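Small ribosomal subunit protein uS8 (Aquifex aeolicus, PDB 3RF2) probably binds directly to the central domain of 16S rRNA as a primary rRNA-binding protein and helps coordinate assembly of the platform of the 30S ribosomal subunit. Local coordinates at residues P6-F11 with L32-L37; I46-L52 with P93-K99. Residues are numbered along the deposited sequence.

Contact 1 of 2, residues P6-F11 with L32-L37; sequences PIADMF and LKERIL. With SO4 (sulfate ion), chain B.
This is the packing of the two N-terminal helices of the S8 fold, helix 6-19 against helix 31-43. Both segments are regular alpha-helix. Their axes run in the same general sense, cross at -43° and approach to 10.9 Å. The nearest CA atoms are those of Ile7 and Lys33, 6.5 Å apart. Met10 is extended as far as SD (chi1 and chi2 t, chi3 p) and reaches across. Met10 SD lies 3.5 Å from Lys33 CG, and Met10 CE is 4.1 Å from Ile36 CG2 and 4.2 Å from Leu37 CD2. Ile7 CG2 meets Ile36 CD1 at 3.9 Å. No direct hydrogen bond joins the segments. A water links Pro6 O (2.9 Å) to Lys33 NZ (2.7 Å). Lys33 NZ also donates to O1 of a sulfate, probably from the crystallisation liquor, at 2.9 Å. Ile7 and Ile36 also pack on Ile164 of strand 161-167, while Leu37 turns to Ile94 and Ile96 of strand 93-98.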
loop_
_atom_site.group_PDB
_atom_site.type_symbol
_atom_site.label_atom_id
_atom_site.label_comp_id
_atom_site.label_asym_id
_atom_site.label_seq_id
_atom_site.Cartn_x
_atom_site.Cartn_y
_atom_site.Cartn_z
ATOM N N PRO A 6 0.575 -11.354 3.375
ATOM C CA PRO A 6 -0.310 -10.186 3.533
ATOM C C PRO A 6 0.084 -8.999 2.651
ATOM O O PRO A 6 -0.773 -8.391 2.005
ATOM C CB PRO A 6 -0.142 -9.811 5.011
ATOM C CG PRO A 6 1.186 -10.395 5.403
ATOM C CD PRO A 6 1.265 -11.689 4.632
ATOM N N ILE A 7 1.365 -8.662 2.639
ATOM C CA ILE A 7 1.832 -7.558 1.819
ATOM C C ILE A 7 1.496 -7.797 0.348
ATOM O O ILE A 7 1.078 -6.883 -0.359
ATOM C CB ILE A 7 3.321 -7.302 2.037
ATOM C CG1 ILE A 7 3.529 -6.711 3.432
ATOM C CG2 ILE A 7 3.870 -6.356 0.983
ATOM C CD1 ILE A 7 4.605 -7.391 4.201
ATOM N N ALA A 8 1.632 -9.040 -0.101
ATOM C CA ALA A 8 1.279 -9.383 -1.474
ATOM C C ALA A 8 -0.227 -9.257 -1.714
ATOM O O ALA A 8 -0.662 -8.840 -2.781
ATOM C CB ALA A 8 1.768 -10.794 -1.820
ATOM N N ASP A 9 -1.026 -9.622 -0.722
ATOM C CA ASP A 9 -2.476 -9.591 -0.892
ATOM C C ASP A 9 -3.020 -8.148 -0.930
ATOM O O ASP A 9 -4.024 -7.864 -1.583
ATOM C CB ASP A 9 -3.156 -10.452 0.180
ATOM C CG ASP A 9 -2.752 -11.931 0.086
ATOM O OD1 ASP A 9 -2.670 -12.470 -1.043
ATOM O OD2 ASP A 9 -2.502 -12.553 1.143
ATOM N N MET A 10 -2.331 -7.244 -0.243
ATOM C CA MET A 10 -2.611 -5.816 -0.336
ATOM C C MET A 10 -2.355 -5.279 -1.748
ATOM O O MET A 10 -3.114 -4.442 -2.251
ATOM C CB MET A 10 -1.760 -5.039 0.680
ATOM C CG MET A 10 -2.055 -3.546 0.748
ATOM S SD MET A 10 -1.030 -2.634 1.934
ATOM C CE MET A 10 0.430 -2.276 0.946
ATOM N N PHE A 11 -1.277 -5.740 -2.382
ATOM C CA PHE A 11 -0.931 -5.224 -3.703
ATOM C C PHE A 11 -2.049 -5.581 -4.667
ATOM O O PHE A 11 -2.473 -4.748 -5.473
ATOM C CB PHE A 11 0.403 -5.775 -4.193
ATOM C CG PHE A 11 1.589 -5.222 -3.462
ATOM C CD1 PHE A 11 1.474 -4.068 -2.704
ATOM C CD2 PHE A 11 2.823 -5.862 -3.529
ATOM C CE1 PHE A 11 2.568 -3.549 -2.023
ATOM C CE2 PHE A 11 3.919 -5.355 -2.855
ATOM C CZ PHE A 11 3.789 -4.198 -2.096
ATOM N N LEU A 32 4.276 -2.878 8.937
ATOM C CA LEU A 32 5.015 -2.938 7.688
ATOM C C LEU A 32 4.199 -2.317 6.553
ATOM O O LEU A 32 4.709 -1.501 5.799
ATOM C CB LEU A 32 5.364 -4.390 7.353
ATOM C CG LEU A 32 6.178 -4.545 6.074
ATOM C CD1 LEU A 32 7.273 -3.503 6.055
ATOM C CD2 LEU A 32 6.778 -5.960 5.977
ATOM N N LYS A 33 2.940 -2.724 6.432
ATOM C CA LYS A 33 2.035 -2.173 5.428
ATOM C C LYS A 33 1.940 -0.646 5.531
ATOM O O LYS A 33 1.941 0.068 4.536
ATOM C CB LYS A 33 0.643 -2.809 5.559
ATOM C CG LYS A 33 0.469 -4.066 4.721
ATOM C CD LYS A 33 -0.932 -4.652 4.833
ATOM C CE LYS A 33 -0.900 -6.035 5.498
ATOM N NZ LYS A 33 -2.261 -6.519 5.848
ATOM N N GLU A 34 1.864 -0.156 6.756
ATOM C CA GLU A 34 1.841 1.261 7.008
ATOM C C GLU A 34 3.096 1.969 6.528
ATOM O O GLU A 34 2.997 3.057 5.971
ATOM C CB GLU A 34 1.620 1.541 8.498
ATOM C CG GLU A 34 0.287 1.045 9.024
ATOM C CD GLU A 34 -0.013 1.595 10.413
ATOM O OE1 GLU A 34 0.934 2.069 11.088
ATOM O OE2 GLU A 34 -1.198 1.572 10.814
ATOM N N ARG A 35 4.272 1.387 6.765
ATOM C CA ARG A 35 5.502 2.023 6.303
ATOM C C ARG A 35 5.554 1.992 4.798
ATOM O O ARG A 35 6.123 2.883 4.178
ATOM C CB ARG A 35 6.754 1.374 6.883
ATOM C CG ARG A 35 7.135 1.899 8.252
ATOM C CD ARG A 35 8.546 1.487 8.633
ATOM N NE ARG A 35 8.827 1.742 10.044
ATOM C CZ ARG A 35 8.437 0.942 11.030
ATOM N NH1 ARG A 35 7.743 -0.151 10.750
ATOM N NH2 ARG A 35 8.728 1.239 12.291
ATOM N N ILE A 36 4.962 0.955 4.217
ATOM C CA ILE A 36 4.935 0.818 2.758
ATOM C C ILE A 36 4.016 1.865 2.122
ATOM O O ILE A 36 4.403 2.549 1.185
ATOM C CB ILE A 36 4.494 -0.585 2.329
ATOM C CG1 ILE A 36 5.586 -1.607 2.673
ATOM C CG2 ILE A 36 4.219 -0.622 0.825
ATOM C CD1 ILE A 36 5.136 -3.031 2.470
ATOM N N LEU A 37 2.816 1.997 2.677
ATOM C CA LEU A 37 1.857 2.991 2.230
ATOM C C LEU A 37 2.407 4.384 2.381
ATOM O O LEU A 37 2.065 5.272 1.606
ATOM C CB LEU A 37 0.567 2.867 3.008
ATOM C CG LEU A 37 -0.236 1.615 2.710
ATOM C CD1 LEU A 37 -1.437 1.505 3.659
ATOM C CD2 LEU A 37 -0.695 1.736 1.313
HETATM S S SO4 B . -3.455 -9.839 7.571
HETATM O O1 SO4 B . -2.978 -9.244 6.324
HETATM O O2 SO4 B . -3.218 -11.280 7.536
HETATM O O3 SO4 B . -4.891 -9.605 7.694
HETATM O O4 SO4 B . -2.741 -9.233 8.694
HETATM O O HOH W 1 -3.143 -7.537 3.519
#

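Contact 2 of 2, residues I46-L52 with P93-K99; sequences IQDWEAL and PIKIYLK
Five backbone hydrogen bonds and a sixth, weak one join segments 46-52 and 93-99 in antiparallel register. Tyr97 N donates to Asp48 O (2.7 Å), Glu50 N to Lys95 O (2.7 Å), Lys95 N to Glu50 O (2.9 Å) and Leu52 N to Pro93 O (2.8 Å). The strand axes lie 4.6 Å apart at 165°. Asp48-Tyr97 and Glu50-Lys95 are hydrogen-bonded pairs. Trp49-Ile96 and Ala51-Ile94 are non-hydrogen-bonded pairs. A classic beta bulge interrupts strand 46-51: Gln47, with helical angles (-80/-42), and Asp48 both face Tyr97. Gln47 N donates to Tyr97 O at 2.9 Å, and Asp48 N to the same oxygen in a weak bond of 3.4 Å. At the bulge, Lys99 NZ also donates to Gln47 OE1 at 2.6 Å.

Asp48, Glu50, Lys95 and Tyr97 share one face. Lys95 is fully extended, and its NZ donates to Tyr97 OH at 3.0 Å. The charges have partners beyond the pair: Asp48 with Lys41, Glu50 with Lys56, and Lys95 with Glu60. Trp49, Ala51, Ile94 and Ile96 form the other face. Trp49 has chi1 p; its CE3 lies 3.7 Å from Ile94 CG2, and its CB 4.3 Å from Ile96 CG1. Leu52 CB packs 4.1 Å from Pro93 CD at the far end.

The chemistry is thus two-sided. The apolar face meets Leu37 of helix 31-43. The polar face carries charges that pair with helix 54-69 and, at Asp48, with helix 31-43. Glu60 and Pro93 belong to region 59-93, not found in other S8 sequences, so the contact ties the sheet to this addition.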
loop_
_atom_site.group_PDB
_atom_site.type_symbol
_atom_site.label_atom_id
_atom_site.label_comp_id
_atom_site.label_asym_id
_atom_site.label_seq_id
_atom_site.Cartn_x
_atom_site.Cartn_y
_atom_site.Cartn_z
ATOM N N ILE A 46 -0.067 6.909 -4.334
ATOM C CA ILE A 46 -1.421 6.970 -3.787
ATOM C C ILE A 46 -1.680 8.386 -3.302
ATOM O O ILE A 46 -0.745 9.166 -3.122
ATOM C CB ILE A 46 -1.650 6.001 -2.582
ATOM C CG1 ILE A 46 -0.771 6.400 -1.392
ATOM C CG2 ILE A 46 -1.403 4.556 -3.004
ATOM C CD1 ILE A 46 -0.889 5.471 -0.164
ATOM N N GLN A 47 -2.946 8.712 -3.086
ATOM C CA GLN A 47 -3.310 10.039 -2.623
ATOM C C GLN A 47 -3.098 10.196 -1.110
ATOM O O GLN A 47 -2.608 11.223 -0.638
ATOM C CB GLN A 47 -4.766 10.344 -2.996
ATOM C CG GLN A 47 -5.248 11.743 -2.613
ATOM C CD GLN A 47 -4.510 12.834 -3.380
ATOM O OE1 GLN A 47 -4.224 12.685 -4.572
ATOM N NE2 GLN A 47 -4.189 13.930 -2.699
ATOM N N ASP A 48 -3.478 9.175 -0.353
ATOM C CA ASP A 48 -3.373 9.235 1.102
ATOM C C ASP A 48 -3.826 7.893 1.640
ATOM O O ASP A 48 -4.280 7.031 0.879
ATOM C CB ASP A 48 -4.256 10.348 1.654
ATOM C CG ASP A 48 -3.710 10.969 2.967
ATOM O OD1 ASP A 48 -2.925 10.330 3.714
ATOM O OD2 ASP A 48 -4.092 12.123 3.255
ATOM N N TRP A 49 -3.667 7.707 2.945
ATOM C CA TRP A 49 -4.189 6.535 3.620
ATOM C C TRP A 49 -4.471 6.917 5.069
ATOM O O TRP A 49 -3.755 7.732 5.654
ATOM C CB TRP A 49 -3.196 5.382 3.561
ATOM C CG TRP A 49 -1.957 5.617 4.362
ATOM C CD1 TRP A 49 -0.827 6.241 3.945
ATOM C CD2 TRP A 49 -1.717 5.219 5.722
ATOM N NE1 TRP A 49 0.101 6.269 4.956
ATOM C CE2 TRP A 49 -0.417 5.644 6.058
ATOM C CE3 TRP A 49 -2.483 4.551 6.695
ATOM C CZ2 TRP A 49 0.141 5.426 7.317
ATOM C CZ3 TRP A 49 -1.926 4.328 7.949
ATOM C CH2 TRP A 49 -0.627 4.768 8.250
ATOM N N GLU A 50 -5.513 6.335 5.642
ATOM C CA GLU A 50 -5.903 6.644 7.020
ATOM C C GLU A 50 -5.949 5.388 7.899
ATOM O O GLU A 50 -6.503 4.380 7.494
ATOM C CB GLU A 50 -7.287 7.294 7.033
ATOM C CG GLU A 50 -7.329 8.798 6.772
ATOM C CD GLU A 50 -8.752 9.282 6.549
ATOM O OE1 GLU A 50 -9.676 8.489 6.814
ATOM O OE2 GLU A 50 -8.953 10.430 6.088
ATOM N N ALA A 51 -5.391 5.456 9.104
ATOM C CA ALA A 51 -5.653 4.416 10.106
ATOM C C ALA A 51 -7.037 4.617 10.719
ATOM O O ALA A 51 -7.300 5.638 11.354
ATOM C CB ALA A 51 -4.593 4.429 11.196
ATOM N N LEU A 52 -7.921 3.645 10.525
ATOM C CA LEU A 52 -9.281 3.742 11.041
ATOM C C LEU A 52 -9.376 3.184 12.468
ATOM O O LEU A 52 -9.858 2.074 12.682
ATOM C CB LEU A 52 -10.267 3.036 10.099
ATOM C CG LEU A 52 -10.414 3.650 8.701
ATOM C CD1 LEU A 52 -11.391 2.869 7.832
ATOM C CD2 LEU A 52 -10.851 5.088 8.813
ATOM N N PRO A 93 -8.483 -1.242 10.624
ATOM C CA PRO A 93 -8.534 -1.149 9.161
ATOM C C PRO A 93 -7.813 0.084 8.635
ATOM O O PRO A 93 -7.850 1.148 9.251
ATOM C CB PRO A 93 -10.033 -1.047 8.854
ATOM C CG PRO A 93 -10.751 -1.226 10.179
ATOM C CD PRO A 93 -9.765 -0.858 11.237
ATOM N N ILE A 94 -7.138 -0.074 7.505
ATOM C CA ILE A 94 -6.560 1.058 6.821
ATOM C C ILE A 94 -7.404 1.413 5.603
ATOM O O ILE A 94 -7.820 0.541 4.837
ATOM C CB ILE A 94 -5.134 0.795 6.410
ATOM C CG1 ILE A 94 -4.225 0.841 7.637
ATOM C CG2 ILE A 94 -4.690 1.832 5.417
ATOM C CD1 ILE A 94 -2.805 0.382 7.345
ATOM N N LYS A 95 -7.697 2.704 5.475
ATOM C CA LYS A 95 -8.417 3.221 4.336
ATOM C C LYS A 95 -7.349 3.778 3.415
ATOM O O LYS A 95 -6.543 4.613 3.822
ATOM C CB LYS A 95 -9.398 4.326 4.766
ATOM C CG LYS A 95 -10.307 4.830 3.641
ATOM C CD LYS A 95 -11.269 5.906 4.112
ATOM C CE LYS A 95 -12.235 6.293 3.010
ATOM N NZ LYS A 95 -13.246 7.312 3.457
ATOM N N ILE A 96 -7.314 3.293 2.186
ATOM C CA ILE A 96 -6.359 3.813 1.216
ATOM C C ILE A 96 -7.056 4.643 0.150
ATOM O O ILE A 96 -7.985 4.159 -0.489
ATOM C CB ILE A 96 -5.577 2.687 0.515
ATOM C CG1 ILE A 96 -4.682 1.954 1.525
ATOM C CG2 ILE A 96 -4.760 3.286 -0.647
ATOM C CD1 ILE A 96 -4.266 0.565 1.106
ATOM N N TYR A 97 -6.599 5.881 -0.047
ATOM C CA TYR A 97 -7.155 6.749 -1.076
ATOM C C TYR A 97 -6.317 6.680 -2.343
ATOM O O TYR A 97 -5.123 6.982 -2.321
ATOM C CB TYR A 97 -7.207 8.198 -0.582
ATOM C CG TYR A 97 -8.174 8.432 0.563
ATOM C CD1 TYR A 97 -9.472 8.872 0.326
ATOM C CD2 TYR A 97 -7.785 8.227 1.877
ATOM C CE1 TYR A 97 -10.360 9.091 1.373
ATOM C CE2 TYR A 97 -8.656 8.444 2.920
ATOM C CZ TYR A 97 -9.942 8.874 2.665
ATOM O OH TYR A 97 -10.805 9.092 3.714
ATOM N N LEU A 98 -6.938 6.289 -3.449
ATOM C CA LEU A 98 -6.192 6.050 -4.684
ATOM C C LEU A 98 -6.013 7.322 -5.478
ATOM O O LEU A 98 -6.836 8.234 -5.412
ATOM C CB LEU A 98 -6.884 5.002 -5.544
ATOM C CG LEU A 98 -7.079 3.637 -4.896
ATOM C CD1 LEU A 98 -8.087 2.818 -5.674
ATOM C CD2 LEU A 98 -5.739 2.898 -4.786
ATOM N N LYS A 99 -4.924 7.378 -6.234
ATOM C CA LYS A 99 -4.599 8.558 -7.026
ATOM C C LYS A 99 -4.707 8.235 -8.497
ATOM O O LYS A 99 -3.996 7.356 -8.978
ATOM C CB LYS A 99 -3.166 9.017 -6.771
ATOM C CG LYS A 99 -2.798 10.277 -7.572
ATOM C CD LYS A 99 -1.342 10.690 -7.373
ATOM C CE LYS A 99 -1.129 11.379 -6.014
ATOM N NZ LYS A 99 -1.988 12.590 -5.857
HETATM O O HOH W 2 -12.970 8.555 5.955
#

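In the fold
Contact 1 is a buried helix-helix contact close to the centre of the chain. Contact 2 is a partly buried strand pair; the centres of the two contacts are about 12 Å apart. Helix 31-43 connects them, since it leads directly into strand 46-51. Leu37 belongs to contact 1 and also packs on Ile94 and Ile96 of contact 2, so helix 31-43 packs on the apolar face of the three-strand sheet. Strand 93-98 is central in that sheet and strand 46-51 is at its edge. Contact 1 relies on apolar side chains, with one water bridge between Pro6 O and Lys33 NZ. Contact 2 relies on backbone hydrogen bonds. Its polar face reaches helix 54-69 through Glu50 and Lys95, while Asp48 reaches back to Lys41 of helix 31-43.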